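Local coordinates for Mgp-operon protein 3 (PDB 6RJ1) that acts in cell adhesion at the surface of Mycoplasma pneumoniae, probably together with adhesin P1 in attachment to host cells, at residues N201-R204 with S205-L209; F508-N511 with Q512-F515. All coordinates share one frame; numbering follows the deposited sequence.

Interaction 1 of 2, residues N201-R204 with S205-L209; sequences NSQR and SQKGL
Arg204 O accepts two backbone N-H groups from the turn that follows it. Lys207 N gives one bond of 3.1 Å to Arg204 O, and Leu209 N gives another of 3.0 Å to the same Arg204 O. The two donors come from opposite faces of the carbonyl plane. Lys207 N stands well above that plane, 62° out of it. Leu209 N is tilted from it less steeply. A third bond, from Gln206 N to Gln203 O, is weak.

Two side-chain contacts add to this backbone frame. In the first, the CB of Leu209 lies 4.0 Å from the CB of Arg204. In the second, Gln203 and Gln206 meet obliquely, with Gln206 NE2 3.6 Å from Gln203 CG. Their amide planes are 39° apart, and the two amides make no hydrogen bond with each other. Gln206 folds back because CG sits between its own backbone N and carbonyl carbon (chi1 69°) and the chain bends again at chi2. The same fold lays its CG near Gln203 O.

Further out, the Arg204 side chain runs extended from CG to NE and its guanidinium has one face over Asn201 CA. Its NH2 makes a weak bond to Asn212 O. Gln203 and Lys207 both touch Phe192, and Leu209 touches Gln187 and His191, so helix 187-192 backs the turn.

Gly208 has positive phi, which lets the chain swing Leu209 N back to Arg204 O in a 6→1 bond. The contact is held mainly by backbone polarity, with the side chains as modest packing at the surface.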
loop_
_atom_site.group_PDB
_atom_site.type_symbol
_atom_site.label_atom_id
_atom_site.label_comp_id
_atom_site.label_asym_id
_atom_site.label_seq_id
_atom_site.Cartn_x
_atom_site.Cartn_y
_atom_site.Cartn_z
ATOM N N ASN A 201 23.140 -29.836 12.876
ATOM C CA ASN A 201 23.216 -29.846 14.348
ATOM C C ASN A 201 24.620 -29.668 14.934
ATOM O O ASN A 201 24.754 -29.053 15.993
ATOM C CB ASN A 201 22.598 -31.126 14.913
ATOM C CG ASN A 201 21.146 -31.342 14.548
ATOM O OD1 ASN A 201 20.266 -30.519 14.852
ATOM N ND2 ASN A 201 20.868 -32.468 13.891
ATOM N N SER A 202 25.650 -30.212 14.274
ATOM C CA SER A 202 27.028 -30.145 14.759
ATOM C C SER A 202 27.830 -28.939 14.267
ATOM O O SER A 202 28.804 -28.556 14.925
ATOM C CB SER A 202 27.772 -31.437 14.434
ATOM O OG SER A 202 27.643 -31.769 13.061
ATOM N N GLN A 203 27.452 -28.357 13.114
ATOM C CA GLN A 203 28.190 -27.233 12.527
ATOM C C GLN A 203 27.424 -25.905 12.450
ATOM O O GLN A 203 28.032 -24.912 12.055
ATOM C CB GLN A 203 28.727 -27.610 11.147
ATOM C CG GLN A 203 30.085 -28.280 11.192
ATOM C CD GLN A 203 30.490 -28.778 9.830
ATOM O OE1 GLN A 203 30.477 -29.983 9.573
ATOM N NE2 GLN A 203 30.850 -27.874 8.924
ATOM N N ARG A 204 26.129 -25.869 12.842
ATOM C CA ARG A 204 25.307 -24.651 12.840
ATOM C C ARG A 204 25.951 -23.510 13.635
ATOM O O ARG A 204 25.913 -22.362 13.197
ATOM C CB ARG A 204 23.861 -24.919 13.319
ATOM C CG ARG A 204 23.722 -25.702 14.627
ATOM C CD ARG A 204 22.464 -25.330 15.371
ATOM N NE ARG A 204 22.210 -26.255 16.472
ATOM C CZ ARG A 204 21.088 -26.943 16.647
ATOM N NH1 ARG A 204 20.961 -27.763 17.678
ATOM N NH2 ARG A 204 20.128 -26.898 15.739
ATOM N N SER A 205 26.573 -23.857 14.781
ATOM C CA SER A 205 27.264 -22.978 15.720
ATOM C C SER A 205 28.354 -22.131 15.036
ATOM O O SER A 205 28.400 -20.909 15.245
ATOM C CB SER A 205 27.859 -23.807 16.853
ATOM O OG SER A 205 28.368 -22.995 17.897
ATOM N N GLN A 206 29.182 -22.778 14.179
ATOM C CA GLN A 206 30.267 -22.121 13.442
ATOM C C GLN A 206 29.817 -21.545 12.076
ATOM O O GLN A 206 30.654 -21.224 11.231
ATOM C CB GLN A 206 31.500 -23.048 13.309
ATOM C CG GLN A 206 31.311 -24.250 12.393
ATOM C CD GLN A 206 31.952 -25.493 12.943
ATOM O OE1 GLN A 206 31.670 -25.928 14.068
ATOM N NE2 GLN A 206 32.812 -26.104 12.148
ATOM N N LYS A 207 28.507 -21.383 11.883
ATOM C CA LYS A 207 27.926 -20.826 10.657
ATOM C C LYS A 207 27.001 -19.633 10.965
ATOM O O LYS A 207 26.378 -19.083 10.051
ATOM C CB LYS A 207 27.183 -21.911 9.844
ATOM C CG LYS A 207 28.059 -23.062 9.347
ATOM C CD LYS A 207 28.748 -22.762 8.031
ATOM C CE LYS A 207 29.585 -23.924 7.566
ATOM N NZ LYS A 207 30.071 -23.705 6.184
ATOM N N GLY A 208 26.953 -19.231 12.239
ATOM C CA GLY A 208 26.136 -18.117 12.707
ATOM C C GLY A 208 24.681 -18.482 12.871
ATOM O O GLY A 208 23.805 -17.619 12.773
ATOM N N LEU A 209 24.433 -19.782 13.129
ATOM C CA LEU A 209 23.119 -20.395 13.291
ATOM C C LEU A 209 23.047 -21.229 14.579
ATOM O O LEU A 209 22.336 -22.235 14.616
ATOM C CB LEU A 209 22.809 -21.274 12.056
ATOM C CG LEU A 209 22.612 -20.552 10.730
ATOM C CD1 LEU A 209 22.900 -21.460 9.573
ATOM C CD2 LEU A 209 21.221 -19.959 10.622
#

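Interaction 2 of 2, residues F508-N511 with Q512-F515; sequences FVEN and QLGF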
loop_
_atom_site.group_PDB
_atom_site.type_symbol
_atom_site.label_atom_id
_atom_site.label_comp_id
_atom_site.label_asym_id
_atom_site.label_seq_id
_atom_site.Cartn_x
_atom_site.Cartn_y
_atom_site.Cartn_z
ATOM N N PHE A 508 14.188 -5.786 11.382
ATOM C CA PHE A 508 13.440 -6.852 10.718
ATOM C C PHE A 508 13.157 -6.536 9.250
ATOM O O PHE A 508 13.418 -7.375 8.395
ATOM C CB PHE A 508 12.121 -7.138 11.457
ATOM C CG PHE A 508 12.232 -8.239 12.481
ATOM C CD1 PHE A 508 12.223 -9.573 12.094
ATOM C CD2 PHE A 508 12.353 -7.943 13.835
ATOM C CE1 PHE A 508 12.326 -10.590 13.040
ATOM C CE2 PHE A 508 12.482 -8.965 14.781
ATOM C CZ PHE A 508 12.490 -10.279 14.374
ATOM N N VAL A 509 12.659 -5.323 8.966
ATOM C CA VAL A 509 12.313 -4.873 7.616
ATOM C C VAL A 509 13.577 -4.715 6.779
ATOM O O VAL A 509 13.666 -5.295 5.694
ATOM C CB VAL A 509 11.444 -3.580 7.632
ATOM C CG1 VAL A 509 11.138 -3.081 6.220
ATOM C CG2 VAL A 509 10.152 -3.793 8.421
ATOM N N GLU A 510 14.564 -3.960 7.311
ATOM C CA GLU A 510 15.836 -3.642 6.660
ATOM C C GLU A 510 16.727 -4.843 6.399
ATOM O O GLU A 510 17.429 -4.849 5.388
ATOM C CB GLU A 510 16.599 -2.565 7.437
ATOM C CG GLU A 510 16.005 -1.168 7.288
ATOM C CD GLU A 510 16.767 -0.040 7.962
ATOM O OE1 GLU A 510 17.625 -0.320 8.833
ATOM O OE2 GLU A 510 16.500 1.133 7.617
ATOM N N ASN A 511 16.721 -5.848 7.288
ATOM C CA ASN A 511 17.558 -7.034 7.105
ATOM C C ASN A 511 17.082 -7.892 5.947
ATOM O O ASN A 511 17.892 -8.523 5.275
ATOM C CB ASN A 511 17.698 -7.848 8.397
ATOM C CG ASN A 511 18.513 -7.161 9.457
ATOM O OD1 ASN A 511 19.116 -6.097 9.234
ATOM N ND2 ASN A 511 18.535 -7.742 10.649
ATOM N N GLN A 512 15.777 -7.876 5.682
ATOM C CA GLN A 512 15.214 -8.648 4.585
ATOM C C GLN A 512 15.342 -7.913 3.240
ATOM O O GLN A 512 15.084 -8.526 2.208
ATOM C CB GLN A 512 13.771 -9.090 4.895
ATOM C CG GLN A 512 13.510 -10.512 4.431
ATOM C CD GLN A 512 12.311 -11.157 5.064
ATOM O OE1 GLN A 512 11.377 -11.566 4.372
ATOM N NE2 GLN A 512 12.328 -11.304 6.385
ATOM N N LEU A 513 15.803 -6.631 3.243
ATOM C CA LEU A 513 15.977 -5.832 2.026
ATOM C C LEU A 513 17.046 -6.401 1.119
ATOM O O LEU A 513 16.971 -6.242 -0.096
ATOM C CB LEU A 513 16.268 -4.349 2.332
ATOM C CG LEU A 513 15.121 -3.481 2.899
ATOM C CD1 LEU A 513 15.634 -2.123 3.337
ATOM C CD2 LEU A 513 14.009 -3.269 1.884
ATOM N N GLY A 514 18.033 -7.061 1.708
ATOM C CA GLY A 514 19.123 -7.666 0.959
ATOM C C GLY A 514 20.323 -8.023 1.802
ATOM O O GLY A 514 20.285 -7.937 3.033
ATOM N N PHE A 515 21.402 -8.414 1.121
ATOM C CA PHE A 515 22.654 -8.828 1.737
ATOM C C PHE A 515 23.680 -7.699 1.852
ATOM O O PHE A 515 23.962 -6.981 0.889
ATOM C CB PHE A 515 23.235 -10.040 0.989
ATOM C CG PHE A 515 24.568 -10.544 1.479
ATOM C CD1 PHE A 515 24.649 -11.385 2.585
ATOM C CD2 PHE A 515 25.741 -10.209 0.813
ATOM C CE1 PHE A 515 25.883 -11.861 3.032
ATOM C CE2 PHE A 515 26.978 -10.687 1.261
ATOM C CZ PHE A 515 27.037 -11.521 2.359
HETATM O O HOH W 1 14.107 -10.226 8.842
#
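Leu513 and Glu510 meet through similar first torsions. In each, CG lies beside the backbone N and anti to the carbonyl carbon, with chi1 -71° for Leu513 and -74° for Glu510. Leu513 CD1 then comes 4.1 Å from Glu510 CG, and the same methyl lies 3.7 Å from Glu510 CA. Leu513 CG also lies over the backbone, 3.6 Å from Val509 O. The Glu510 chain runs on extended, and its OE2 is hydrogen-bonded to Thr534 OG1.

Under these side chains the backbone closes two overlapping turns. The first is closed by a weak bond from Gln512 N to Val509 O. In the second, Leu513 N bonds to Glu510 O at 3.2 Å, with the donor above the carbonyl plane.

Gln512 turns its end away from the helix, with the chain extended beyond CG. A water bridges this end to the helix, accepting from Gln512 NE2 at 3.2 Å and lying 3.0 Å from Phe508 O. The other polar atom of the buried amide, OE1, takes hydrogen bonds from Trp579 N and Asn660 ND2, while Asn511 is gripped by Lys529 NZ at OD1 and by Leu601 O at ND2.

Val509, Gln512 and Leu513 touch Lys556, Val560 and Ala559 of strand 549-563, so the turn is pressed against a sheet. Gly514 is the first residue to leave helical angles. It is extended, so the chain leaves the turn stretched out. Two successive bonds, each between residues three apart, and this glycine exit make a tight turn at the C-terminal end of helix 503-511, within the MgpC adhesin family region.

Both interactions are local turns at the end of a helix, and each has a glycine on the way out. The glycines act differently. In interaction 1 Gly208 helps fold the chain back to a 6→1 bond, whereas in interaction 2 Gly514 is extended and the chain moves off. Their settings differ too. Interaction 1 lies at the surface, its centre about 38 Å from the centre of the chain. Interaction 2 is buried, about 19 Å from it, and is fastened by many polar partners from other parts of the chain. The two centres are about 22 Å apart and their nearest atoms about 10 Å, so they do not touch. Interaction 1 closes some 300 residues before interaction 2 opens.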